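Local structure of ADP-ribosylating toxin CARDS (Mycoplasma pneumoniae, 4TLV) at residues I39-F44 and A226-A231; A59-G64 and V220-S225; S65-Y70 and V169-R174; S216-S221 and C249-I254. The protein transfers ADP-ribose from NAD(+) to multiple target proteins as a mono-ADP-ribosylating toxin, causes vacuolation of host cells and disrupts respiratory epithelium. All coordinates share one frame; numbering follows the deposited sequence.

Interaction 1. Residues I39-F44 and A226-A231; sequences ILSTNF and ASLSFA
Ser41 and Leu228 bring the two backbones together, their CA atoms 5.9 Å apart. Ser41 is where the chain leaves helix 35-40, and its positive phi (54°) turns the backbone away from the helical path. On the other segment, Ser227 stands at the N-cap position of the short helix 228-231 but gives that helix no side-chain capping bond. The first amide of the helix, Leu228 N, donates across the contact to Ser41 OG, 2.9 Å away. The hydroxyl suits this place because it is small, can accept the amide and can still pair with water 1, 2.7 Å from Ser41 OG.

The apolar half belongs to Phe44. With CG anti to the backbone N (chi1 -177°), the ring lies flat over Leu228, whose CB sits 3.5 Å from the ring centroid and almost exactly on its normal, a CH-pi contact. A flat ring offers a wide face to an aliphatic CB, and the branched leucine can fill both the Ser41 and the Phe44 side: CD1 reaches Ser41 CB at 3.9 Å, while CD2 meets Phe44 CB at 3.8 Å. Trp235 packs edge-to-face with the same phenyl ring.

The contact joins the catalytic mART domain to the following region, which is thought to form the NAD(+)-binding pocket. Chemically, an amide at the start of a helix, which has no acceptor within its own helix, is satisfied inside a buried interface, and the accepting hydroxyl may feel the positive end of that short helix.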
loop_
_atom_site.group_PDB
_atom_site.type_symbol
_atom_site.label_atom_id
_atom_site.label_comp_id
_atom_site.label_asym_id
_atom_site.label_seq_id
_atom_site.Cartn_x
_atom_site.Cartn_y
_atom_site.Cartn_z
ATOM N N ILE A 39 -13.275 -3.278 9.807
ATOM C CA ILE A 39 -12.196 -2.366 9.439
ATOM C C ILE A 39 -11.839 -1.455 10.617
ATOM O O ILE A 39 -10.657 -1.168 10.863
ATOM C CB ILE A 39 -12.597 -1.477 8.232
ATOM C CG1 ILE A 39 -12.759 -2.334 6.973
ATOM C CG2 ILE A 39 -11.563 -0.397 8.000
ATOM C CD1 ILE A 39 -11.521 -3.166 6.636
ATOM N N LEU A 40 -12.858 -1.013 11.353
ATOM C CA LEU A 40 -12.647 -0.034 12.426
ATOM C C LEU A 40 -12.540 -0.654 13.821
ATOM O O LEU A 40 -12.400 0.060 14.819
ATOM C CB LEU A 40 -13.769 1.014 12.407
ATOM C CG LEU A 40 -13.934 1.800 11.109
ATOM C CD1 LEU A 40 -15.192 2.666 11.173
ATOM C CD2 LEU A 40 -12.690 2.663 10.894
ATOM N N SER A 41 -12.622 -1.982 13.891
ATOM C CA SER A 41 -12.535 -2.712 15.160
ATOM C C SER A 41 -13.546 -2.209 16.202
ATOM O O SER A 41 -13.245 -2.149 17.391
ATOM C CB SER A 41 -11.117 -2.677 15.748
ATOM O OG SER A 41 -10.142 -3.180 14.830
ATOM N N THR A 42 -14.738 -1.843 15.742
ATOM C CA THR A 42 -15.801 -1.374 16.631
ATOM C C THR A 42 -16.252 -2.475 17.585
ATOM O O THR A 42 -16.582 -3.576 17.144
ATOM C CB THR A 42 -17.030 -0.945 15.828
ATOM O OG1 THR A 42 -16.625 -0.040 14.804
ATOM C CG2 THR A 42 -18.071 -0.266 16.746
ATOM N N ASN A 43 -16.295 -2.169 18.884
ATOM C CA ASN A 43 -16.700 -3.157 19.894
ATOM C C ASN A 43 -16.085 -4.510 19.564
ATOM O O ASN A 43 -16.796 -5.511 19.417
ATOM C CB ASN A 43 -18.228 -3.304 19.948
ATOM C CG ASN A 43 -18.937 -2.008 20.308
ATOM O OD1 ASN A 43 -18.295 -1.182 21.124
ATOM N ND2 ASN A 43 -20.058 -1.755 19.853
ATOM N N PHE A 44 -14.758 -4.525 19.464
ATOM C CA PHE A 44 -14.012 -5.640 18.894
ATOM C C PHE A 44 -14.297 -6.976 19.557
ATOM O O PHE A 44 -14.400 -7.077 20.788
ATOM C CB PHE A 44 -12.506 -5.341 18.978
ATOM C CG PHE A 44 -11.644 -6.393 18.356
ATOM C CD1 PHE A 44 -11.590 -6.530 16.972
ATOM C CD2 PHE A 44 -10.873 -7.235 19.144
ATOM C CE1 PHE A 44 -10.771 -7.502 16.385
ATOM C CE2 PHE A 44 -10.056 -8.209 18.560
ATOM C CZ PHE A 44 -10.011 -8.339 17.185
ATOM N N ALA A 226 -2.952 -0.030 13.495
ATOM C CA ALA A 226 -3.298 -1.393 13.092
ATOM C C ALA A 226 -4.726 -1.673 13.547
ATOM O O ALA A 226 -5.148 -1.174 14.590
ATOM C CB ALA A 226 -2.327 -2.421 13.722
ATOM N N SER A 227 -5.484 -2.450 12.786
ATOM C CA SER A 227 -6.763 -2.891 13.345
ATOM C C SER A 227 -6.499 -3.967 14.380
ATOM O O SER A 227 -5.479 -4.665 14.343
ATOM C CB SER A 227 -7.726 -3.413 12.278
ATOM O OG SER A 227 -7.099 -4.386 11.494
ATOM N N LEU A 228 -7.428 -4.110 15.309
ATOM C CA LEU A 228 -7.286 -5.137 16.330
ATOM C C LEU A 228 -7.335 -6.559 15.750
ATOM O O LEU A 228 -6.810 -7.498 16.350
ATOM C CB LEU A 228 -8.334 -4.941 17.431
ATOM C CG LEU A 228 -8.012 -3.832 18.452
ATOM C CD1 LEU A 228 -7.827 -2.446 17.816
ATOM C CD2 LEU A 228 -9.091 -3.796 19.540
ATOM N N SER A 229 -7.940 -6.738 14.583
ATOM C CA SER A 229 -8.029 -8.050 14.009
ATOM C C SER A 229 -6.509 -8.509 13.641
ATOM O O SER A 229 -6.206 -9.695 13.661
ATOM C CB SER A 229 -8.931 -8.146 12.777
ATOM O OG SER A 229 -8.491 -7.245 11.770
ATOM N N PHE A 230 -5.644 -7.548 13.321
ATOM C CA PHE A 230 -4.227 -7.832 13.094
ATOM C C PHE A 230 -3.446 -7.913 14.422
ATOM O O PHE A 230 -2.699 -8.871 14.662
ATOM C CB PHE A 230 -3.590 -6.766 12.180
ATOM C CG PHE A 230 -3.834 -6.999 10.705
ATOM C CD1 PHE A 230 -5.098 -6.815 10.153
ATOM C CD2 PHE A 230 -2.804 -7.395 9.869
ATOM C CE1 PHE A 230 -5.338 -7.051 8.798
ATOM C CE2 PHE A 230 -3.035 -7.624 8.502
ATOM C CZ PHE A 230 -4.305 -7.461 7.970
ATOM N N ALA A 231 -3.613 -6.902 15.270
ATOM C CA ALA A 231 -2.785 -6.771 16.485
ATOM C C ALA A 231 -3.168 -7.716 17.633
ATOM O O ALA A 231 -2.358 -7.952 18.542
ATOM C CB ALA A 231 -2.792 -5.346 16.973
HETATM O O HOH W 1 -10.894 -5.384 13.532
#

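Interaction 2. Residues A59-G64 and V220-S225; sequences AIRFFG and VSEGTS
Arg61 grips the carbonyl oxygen of Val220 with the end of its guanidinium: NH1 donates over 2.9 Å and NH2 over 3.1 Å, both from the same face of the carbonyl plane. The oxygen lies nearly in the guanidinium plane, so both N-H groups can use it. NH2 also makes a weak bond to Ser221 O at 3.2 Å. Above one face of the guanidinium, displaced toward its rim, sits the methyl CG2 of Thr224. Arginine suits the place because its several donors can serve adjoining carbonyls, and a bend at chi2 (53°) redirects the chain at CD. Beside this polar grip, Phe62 CB packs on Val220 CG1 at 4.0 Å.

The gripped carbonyls belong to a beta hairpin linking strands 214-219 and 225-226, closed by a type I' turn from Ser221 to Thr224. Thr224 N returns to Ser221 O (3.0 Å), and Gly223 readily accepts the positive phi the turn needs.

Farther out, Glu222 OE1 is 4.4 Å from Arg61 NH2, well out of the guanidinium plane, so no N-H points at it and any attraction is probably one of charge alone; its hydrogen bond is to Thr433 OG1. Arg61 NE donates to Met434 O, in the D2 domain like Thr433.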
loop_
_atom_site.group_PDB
_atom_site.type_symbol
_atom_site.label_atom_id
_atom_site.label_comp_id
_atom_site.label_asym_id
_atom_site.label_seq_id
_atom_site.Cartn_x
_atom_site.Cartn_y
_atom_site.Cartn_z
ATOM N N ALA A 59 1.589 -8.627 6.832
ATOM C CA ALA A 59 1.020 -9.465 7.893
ATOM C C ALA A 59 1.808 -9.325 9.200
ATOM O O ALA A 59 1.247 -9.478 10.281
ATOM C CB ALA A 59 0.978 -10.941 7.472
ATOM N N ILE A 60 3.112 -9.079 9.102
ATOM C CA ILE A 60 3.960 -9.138 10.298
ATOM C C ILE A 60 4.282 -7.763 10.889
ATOM O O ILE A 60 4.842 -7.665 11.991
ATOM C CB ILE A 60 5.265 -9.958 10.059
ATOM C CG1 ILE A 60 5.936 -10.293 11.399
ATOM C CG2 ILE A 60 6.238 -9.180 9.206
ATOM C CD1 ILE A 60 7.016 -11.382 11.289
ATOM N N ARG A 61 3.899 -6.697 10.193
ATOM C CA ARG A 61 4.222 -5.342 10.676
ATOM C C ARG A 61 3.811 -5.080 12.134
ATOM O O ARG A 61 4.604 -4.526 12.920
ATOM C CB ARG A 61 3.649 -4.267 9.743
ATOM C CG ARG A 61 3.889 -2.798 10.193
ATOM C CD ARG A 61 5.360 -2.491 10.492
ATOM N NE ARG A 61 5.484 -1.133 11.019
ATOM C CZ ARG A 61 5.260 -0.802 12.292
ATOM N NH1 ARG A 61 4.926 -1.741 13.169
ATOM N NH2 ARG A 61 5.373 0.473 12.689
ATOM N N PHE A 62 2.590 -5.462 12.516
ATOM C CA PHE A 62 2.114 -5.153 13.877
ATOM C C PHE A 62 3.042 -5.803 14.894
ATOM O O PHE A 62 3.225 -5.300 16.000
ATOM C CB PHE A 62 0.673 -5.653 14.120
ATOM C CG PHE A 62 0.581 -7.141 14.370
ATOM C CD1 PHE A 62 0.536 -8.038 13.305
ATOM C CD2 PHE A 62 0.573 -7.648 15.663
ATOM C CE1 PHE A 62 0.476 -9.416 13.518
ATOM C CE2 PHE A 62 0.514 -9.040 15.889
ATOM C CZ PHE A 62 0.460 -9.918 14.810
ATOM N N PHE A 63 3.618 -6.929 14.497
ATOM C CA PHE A 63 4.411 -7.753 15.395
ATOM C C PHE A 63 5.765 -7.095 15.726
ATOM O O PHE A 63 6.439 -7.489 16.684
ATOM C CB PHE A 63 4.584 -9.150 14.765
ATOM C CG PHE A 63 5.035 -10.206 15.733
ATOM C CD1 PHE A 63 4.220 -10.599 16.779
ATOM C CD2 PHE A 63 6.263 -10.827 15.574
ATOM C CE1 PHE A 63 4.627 -11.588 17.661
ATOM C CE2 PHE A 63 6.676 -11.809 16.453
ATOM C CZ PHE A 63 5.853 -12.189 17.499
ATOM N N GLY A 64 6.150 -6.086 14.947
ATOM C CA GLY A 64 7.335 -5.296 15.241
ATOM C C GLY A 64 7.113 -4.066 16.120
ATOM O O GLY A 64 7.959 -3.163 16.136
ATOM N N VAL A 220 0.966 0.748 16.699
ATOM C CA VAL A 220 2.064 -0.208 16.528
ATOM C C VAL A 220 3.411 0.450 16.208
ATOM O O VAL A 220 4.254 -0.142 15.528
ATOM C CB VAL A 220 1.713 -1.334 15.514
ATOM C CG1 VAL A 220 0.610 -2.223 16.084
ATOM C CG2 VAL A 220 1.310 -0.737 14.137
ATOM N N SER A 221 3.577 1.674 16.714
ATOM C CA SER A 221 4.831 2.435 16.698
ATOM C C SER A 221 5.010 3.283 15.451
ATOM O O SER A 221 4.452 2.987 14.395
ATOM C CB SER A 221 6.064 1.547 16.904
ATOM O OG SER A 221 5.909 0.703 18.031
ATOM N N GLU A 222 5.777 4.355 15.610
ATOM C CA GLU A 222 6.089 5.275 14.528
ATOM C C GLU A 222 4.846 5.807 13.826
ATOM O O GLU A 222 4.846 6.028 12.616
ATOM C CB GLU A 222 7.052 4.631 13.541
ATOM C CG GLU A 222 8.435 4.499 14.139
ATOM C CD GLU A 222 9.403 3.830 13.199
ATOM O OE1 GLU A 222 9.127 2.682 12.779
ATOM O OE2 GLU A 222 10.427 4.465 12.891
ATOM N N GLY A 223 3.802 6.031 14.611
ATOM C CA GLY A 223 2.595 6.665 14.099
ATOM C C GLY A 223 1.643 5.707 13.408
ATOM O O GLY A 223 0.579 6.116 12.930
ATOM N N THR A 224 2.021 4.439 13.352
ATOM C CA THR A 224 1.297 3.450 12.554
ATOM C C THR A 224 0.072 2.914 13.290
ATOM O O THR A 224 0.161 2.579 14.463
ATOM C CB THR A 224 2.241 2.282 12.170
ATOM O OG1 THR A 224 3.369 2.822 11.483
ATOM C CG2 THR A 224 1.548 1.265 11.271
ATOM N N SER A 225 -1.068 2.869 12.597
ATOM C CA SER A 225 -2.300 2.293 13.133
ATOM C C SER A 225 -2.466 0.865 12.633
ATOM O O SER A 225 -2.165 0.584 11.476
ATOM C CB SER A 225 -3.516 3.098 12.643
ATOM O OG SER A 225 -3.352 4.479 12.874
#

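Interaction 3. Residues S65-Y70 and V169-R174; sequences SWLREY and VVETTR
Leu67 and Val169 form an antiparallel hydrogen-bonded pair that adds the short, weakly bonded strand 67-68 to the edge of the five-stranded sheet of the mART domain. The two bonds are unequal: Val169 N gives a short one to Leu67 O, 2.7 Å, whereas Leu67 N reaches Val169 O at 3.3 Å.

Packing is close on the Trp66 side. The indole lies beside Val170, pointing the same way, and takes Val170 CA over one face, 3.8 Å from the centroid of the five-membered ring and 6° off its normal. Val170 CG2 continues the cover over the six-membered ring, 3.8 Å from Trp66 CH2. A broad aromatic plate and a branched valine suit this buried place; the indole also touches Gln430 of the D2 domain. Glu171, bent at chi2 (-82°), crosses Leu67 at about a right angle, its OE2 3.5 Å from Leu67 CG.

Beyond the paired residues the contact slackens toward solvent. Val169 CG2 comes no closer than 4.0 Å to Arg68 O, and the exposed Arg68 and Glu69 carry charged ends that water can solvate; Glu69 centres an inverse gamma turn and bonds to His164. Back at the buried end, water 2 lies in the indole plane, accepting from Trp66 NE1 at 3.1 Å and donating to Glu171 O at 2.8 Å.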
loop_
_atom_site.group_PDB
_atom_site.type_symbol
_atom_site.label_atom_id
_atom_site.label_comp_id
_atom_site.label_asym_id
_atom_site.label_seq_id
_atom_site.Cartn_x
_atom_site.Cartn_y
_atom_site.Cartn_z
ATOM N N SER A 65 5.980 -3.997 16.829
ATOM C CA SER A 65 5.717 -2.875 17.739
ATOM C C SER A 65 6.846 -2.731 18.756
ATOM O O SER A 65 7.363 -3.732 19.249
ATOM C CB SER A 65 4.428 -3.105 18.524
ATOM O OG SER A 65 3.298 -3.048 17.678
ATOM N N TRP A 66 7.190 -1.493 19.094
ATOM C CA TRP A 66 8.340 -1.233 19.946
ATOM C C TRP A 66 7.995 -1.420 21.424
ATOM O O TRP A 66 6.854 -1.235 21.831
ATOM C CB TRP A 66 8.863 0.182 19.715
ATOM C CG TRP A 66 9.374 0.452 18.324
ATOM C CD1 TRP A 66 9.397 -0.409 17.249
ATOM C CD2 TRP A 66 9.942 1.678 17.871
ATOM N NE1 TRP A 66 9.958 0.226 16.161
ATOM C CE2 TRP A 66 10.292 1.502 16.516
ATOM C CE3 TRP A 66 10.182 2.917 18.484
ATOM C CZ2 TRP A 66 10.873 2.527 15.762
ATOM C CZ3 TRP A 66 10.760 3.927 17.735
ATOM C CH2 TRP A 66 11.097 3.722 16.385
ATOM N N LEU A 67 8.986 -1.789 22.227
ATOM C CA LEU A 67 8.722 -2.120 23.628
ATOM C C LEU A 67 8.968 -0.937 24.540
ATOM O O LEU A 67 9.749 -0.059 24.214
ATOM C CB LEU A 67 9.622 -3.271 24.098
ATOM C CG LEU A 67 9.633 -4.563 23.290
ATOM C CD1 LEU A 67 10.406 -5.622 24.059
ATOM C CD2 LEU A 67 8.230 -5.044 23.013
ATOM N N ARG A 68 8.322 -0.941 25.701
ATOM C CA ARG A 68 8.693 -0.034 26.786
ATOM C C ARG A 68 10.067 -0.432 27.327
ATOM O O ARG A 68 10.528 -1.549 27.100
ATOM C CB ARG A 68 7.668 -0.102 27.918
ATOM C CG ARG A 68 6.284 0.377 27.537
ATOM C CD ARG A 68 5.322 0.246 28.715
ATOM N NE ARG A 68 4.007 0.805 28.406
ATOM C CZ ARG A 68 3.701 2.099 28.487
ATOM N NH1 ARG A 68 4.623 2.976 28.869
ATOM N NH2 ARG A 68 2.475 2.518 28.183
ATOM N N GLU A 69 10.696 0.485 28.055
ATOM C CA GLU A 69 12.018 0.272 28.648
ATOM C C GLU A 69 11.992 -0.596 29.906
ATOM O O GLU A 69 12.138 -0.085 31.015
ATOM C CB GLU A 69 12.661 1.625 28.985
ATOM C CG GLU A 69 12.857 2.522 27.785
ATOM C CD GLU A 69 13.628 3.794 28.103
ATOM O OE1 GLU A 69 13.291 4.494 29.086
ATOM O OE2 GLU A 69 14.576 4.098 27.350
ATOM N N TYR A 70 11.802 -1.903 29.731
ATOM C CA TYR A 70 11.866 -2.860 30.838
ATOM C C TYR A 70 12.555 -4.110 30.317
ATOM O O TYR A 70 12.779 -4.238 29.115
ATOM C CB TYR A 70 10.463 -3.222 31.337
ATOM C CG TYR A 70 9.654 -4.012 30.330
ATOM C CD1 TYR A 70 8.915 -3.367 29.344
ATOM C CD2 TYR A 70 9.646 -5.402 30.350
ATOM C CE1 TYR A 70 8.178 -4.079 28.411
ATOM C CE2 TYR A 70 8.913 -6.129 29.420
ATOM C CZ TYR A 70 8.181 -5.459 28.450
ATOM O OH TYR A 70 7.447 -6.166 27.518
ATOM N N VAL A 169 11.759 1.019 22.702
ATOM C CA VAL A 169 12.891 0.256 22.190
ATOM C C VAL A 169 12.622 -0.241 20.775
ATOM O O VAL A 169 11.657 -0.961 20.552
ATOM C CB VAL A 169 13.161 -0.968 23.068
ATOM C CG1 VAL A 169 14.330 -1.761 22.509
ATOM C CG2 VAL A 169 13.417 -0.532 24.511
ATOM N N VAL A 170 13.476 0.155 19.833
ATOM C CA VAL A 170 13.302 -0.181 18.426
ATOM C C VAL A 170 13.429 -1.679 18.193
ATOM O O VAL A 170 14.454 -2.282 18.511
ATOM C CB VAL A 170 14.346 0.553 17.546
ATOM C CG1 VAL A 170 14.178 0.178 16.078
ATOM C CG2 VAL A 170 14.248 2.076 17.726
ATOM N N GLU A 171 12.380 -2.264 17.620
ATOM C CA GLU A 171 12.333 -3.682 17.338
ATOM C C GLU A 171 12.214 -3.929 15.844
ATOM O O GLU A 171 11.696 -3.091 15.101
ATOM C CB GLU A 171 11.105 -4.317 18.001
ATOM C CG GLU A 171 11.038 -4.141 19.493
ATOM C CD GLU A 171 11.881 -5.157 20.241
ATOM O OE1 GLU A 171 11.902 -6.341 19.844
ATOM O OE2 GLU A 171 12.509 -4.759 21.240
ATOM N N THR A 172 12.654 -5.103 15.419
ATOM C CA THR A 172 12.347 -5.573 14.078
ATOM C C THR A 172 11.863 -7.018 14.197
ATOM O O THR A 172 11.794 -7.565 15.301
ATOM C CB THR A 172 13.548 -5.391 13.111
ATOM O OG1 THR A 172 13.116 -5.624 11.766
ATOM C CG2 THR A 172 14.701 -6.328 13.454
ATOM N N THR A 173 11.485 -7.626 13.086
ATOM C CA THR A 173 10.978 -8.988 13.117
ATOM C C THR A 173 11.879 -9.864 12.281
ATOM O O THR A 173 12.619 -9.378 11.425
ATOM C CB THR A 173 9.541 -9.065 12.579
ATOM O OG1 THR A 173 9.507 -8.506 11.262
ATOM C CG2 THR A 173 8.601 -8.258 13.474
ATOM N N ARG A 174 11.834 -11.160 12.546
ATOM C CA ARG A 174 12.588 -12.117 11.756
ATOM C C ARG A 174 11.696 -13.296 11.395
ATOM O O ARG A 174 10.924 -13.782 12.227
ATOM C CB ARG A 174 13.812 -12.606 12.538
ATOM C CG ARG A 174 14.817 -11.508 12.856
ATOM C CD ARG A 174 16.061 -12.108 13.484
ATOM N NE ARG A 174 15.698 -13.002 14.575
ATOM C CZ ARG A 174 16.549 -13.820 15.184
ATOM N NH1 ARG A 174 17.822 -13.851 14.806
ATOM N NH2 ARG A 174 16.129 -14.604 16.171
HETATM O O HOH W 2 9.340 -2.046 14.102
#

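Interaction 4. Residues S216-S221 and C249-I254; sequences SVADVS and CIAEKI. With SO4 (sulfate ion), chain H.
Asp219 and the residues facing it supply the main-chain bonds. Asp219 N donates to Lys253 O over 2.8 Å, nearly straight at 167°, and Glu252 N donates to Asp219 O over 2.7 Å, head-on to the carbonyl. One step along, Ala218 and Ile254 make an antiparallel non-hydrogen-bonded pair with CA atoms 4.4 Å apart.

Apolar contacts lie on the face that carries Ala218 and Ile254. Ala218 CB meets Ala251 CB at 3.8 Å and Ile254 CG1 at 4.2 Å; the small side chain of Ala218 suits the close approach to Ile254, which fills out the face beside it. In the fold this is the pairing of strand 214-219, the middle one of a three-stranded antiparallel sheet, with strand 253-258. The disulfide from Cys249 to Cys232 ties the approach to that outer strand back to the residues just after helix 228-231.

Side-chain hydrogen bonds gather where strand 214-219 ends. With CG anti to the backbone N (chi1 -179°), the carboxylate of Asp219 is carried toward the turn, where OD1 accepts from Ser221 N in an Asx turn while also pairing with Ser268. Ser221 OG donates to Glu252 OE2 over 2.7 Å, on the anti side of the carboxylate, and accepts from Trp66 N.

Charged groups complete the contact. Asp219 OD2 and Glu252 OE1 approach to 4.3 Å, a repulsion probably eased by water 3, which donates to both. The extended Lys253 leads away to the exposed side, where NZ bonds to O1 of a sulfate ion, 2.6 Å away and probably from the crystallisation liquor, and forms a salt bridge with Asp255.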
loop_
_atom_site.group_PDB
_atom_site.type_symbol
_atom_site.label_atom_id
_atom_site.label_comp_id
_atom_site.label_asym_id
_atom_site.label_seq_id
_atom_site.Cartn_x
_atom_site.Cartn_y
_atom_site.Cartn_z
ATOM N N SER A 216 -11.678 1.452 17.192
ATOM C CA SER A 216 -10.556 1.134 18.058
ATOM C C SER A 216 -9.336 0.932 17.154
ATOM O O SER A 216 -9.459 0.424 16.040
ATOM C CB SER A 216 -10.830 -0.116 18.892
ATOM O OG SER A 216 -11.889 0.109 19.815
ATOM N N VAL A 217 -8.178 1.378 17.628
ATOM C CA VAL A 217 -6.967 1.373 16.825
ATOM C C VAL A 217 -5.832 0.925 17.709
ATOM O O VAL A 217 -5.652 1.458 18.810
ATOM C CB VAL A 217 -6.594 2.795 16.331
ATOM C CG1 VAL A 217 -5.373 2.738 15.412
ATOM C CG2 VAL A 217 -7.758 3.456 15.627
ATOM N N ALA A 218 -5.065 -0.050 17.241
ATOM C CA ALA A 218 -3.837 -0.400 17.929
ATOM C C ALA A 218 -2.681 0.477 17.414
ATOM O O ALA A 218 -2.459 0.587 16.203
ATOM C CB ALA A 218 -3.527 -1.880 17.743
ATOM N N ASP A 219 -1.958 1.101 18.337
ATOM C CA ASP A 219 -0.770 1.891 18.001
ATOM C C ASP A 219 0.418 0.927 17.902
ATOM O O ASP A 219 0.835 0.350 18.911
ATOM C CB ASP A 219 -0.523 2.928 19.102
ATOM C CG ASP A 219 0.669 3.805 18.835
ATOM O OD1 ASP A 219 1.525 3.436 18.001
ATOM O OD2 ASP A 219 0.745 4.887 19.461
ATOM N N VAL A 220 0.966 0.748 16.699
ATOM C CA VAL A 220 2.064 -0.208 16.528
ATOM C C VAL A 220 3.411 0.450 16.208
ATOM O O VAL A 220 4.254 -0.142 15.528
ATOM C CB VAL A 220 1.713 -1.334 15.514
ATOM C CG1 VAL A 220 0.610 -2.223 16.084
ATOM C CG2 VAL A 220 1.310 -0.737 14.137
ATOM N N SER A 221 3.577 1.674 16.714
ATOM C CA SER A 221 4.831 2.435 16.698
ATOM C C SER A 221 5.010 3.283 15.451
ATOM O O SER A 221 4.452 2.987 14.395
ATOM C CB SER A 221 6.064 1.547 16.904
ATOM O OG SER A 221 5.909 0.703 18.031
ATOM N N CYS A 249 -2.812 -8.350 23.245
ATOM C CA CYS A 249 -2.572 -7.638 21.989
ATOM C C CYS A 249 -1.111 -7.237 21.865
ATOM O O CYS A 249 -0.458 -6.878 22.855
ATOM C CB CYS A 249 -3.450 -6.389 21.887
ATOM S SG CYS A 249 -5.238 -6.732 21.752
ATOM N N ILE A 250 -0.599 -7.280 20.645
ATOM C CA ILE A 250 0.757 -6.828 20.388
ATOM C C ILE A 250 0.743 -5.419 19.782
ATOM O O ILE A 250 0.498 -5.246 18.589
ATOM C CB ILE A 250 1.499 -7.836 19.508
ATOM C CG1 ILE A 250 1.630 -9.163 20.272
ATOM C CG2 ILE A 250 2.886 -7.298 19.119
ATOM C CD1 ILE A 250 2.265 -10.252 19.481
ATOM N N ALA A 251 1.004 -4.423 20.626
ATOM C CA ALA A 251 0.895 -3.013 20.253
ATOM C C ALA A 251 1.415 -2.177 21.419
ATOM O O ALA A 251 1.473 -2.681 22.549
ATOM C CB ALA A 251 -0.555 -2.656 19.967
ATOM N N GLU A 252 1.784 -0.921 21.157
ATOM C CA GLU A 252 2.183 -0.020 22.238
ATOM C C GLU A 252 0.974 0.268 23.110
ATOM O O GLU A 252 1.097 0.412 24.334
ATOM C CB GLU A 252 2.757 1.299 21.704
ATOM C CG GLU A 252 4.021 1.156 20.852
ATOM C CD GLU A 252 4.778 2.487 20.706
ATOM O OE1 GLU A 252 4.377 3.497 21.340
ATOM O OE2 GLU A 252 5.787 2.515 19.973
ATOM N N LYS A 253 -0.200 0.331 22.480
ATOM C CA LYS A 253 -1.392 0.793 23.169
ATOM C C LYS A 253 -2.605 0.644 22.269
ATOM O O LYS A 253 -2.463 0.607 21.052
ATOM C CB LYS A 253 -1.180 2.269 23.510
ATOM C CG LYS A 253 -2.299 2.957 24.234
ATOM C CD LYS A 253 -2.042 4.468 24.203
ATOM C CE LYS A 253 -3.194 5.238 24.811
ATOM N NZ LYS A 253 -3.165 6.668 24.389
ATOM N N ILE A 254 -3.794 0.553 22.862
ATOM C CA ILE A 254 -5.040 0.568 22.092
ATOM C C ILE A 254 -5.821 1.834 22.430
ATOM O O ILE A 254 -5.979 2.185 23.595
ATOM C CB ILE A 254 -5.914 -0.706 22.303
ATOM C CG1 ILE A 254 -5.390 -1.880 21.473
ATOM C CG2 ILE A 254 -7.344 -0.461 21.825
ATOM C CD1 ILE A 254 -4.097 -2.449 21.922
HETATM S S SO4 H . -0.350 8.535 24.944
HETATM O O1 SO4 H . -0.658 7.113 25.026
HETATM O O2 SO4 H . -1.230 9.167 23.963
HETATM O O3 SO4 H . 1.055 8.697 24.575
HETATM O O4 SO4 H . -0.580 9.154 26.248
HETATM O O HOH W 3 2.089 4.823 21.992
#

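Interactions 1 and 2 join the mART domain to the following region, 208-258, inferred to form the NAD(+)-binding pocket; interaction 3 lies within the former and interaction 4 within the latter. Interactions 2 and 4 share Val220 and Ser221, with centres about 8 Å apart; centre to centre, interaction 1 lies about 10 Å from interaction 4, and interaction 3 about 10 Å from interaction 2. Along the chain interaction 3 is nested inside the loop closed by interaction 2, and that inside the loop closed by interaction 1, while interactions 1 and 4 cross. Strand 214-219 and its hairpin are central: neighbouring segments bond or pack there, joining the five-stranded mART sheet to the three-stranded one.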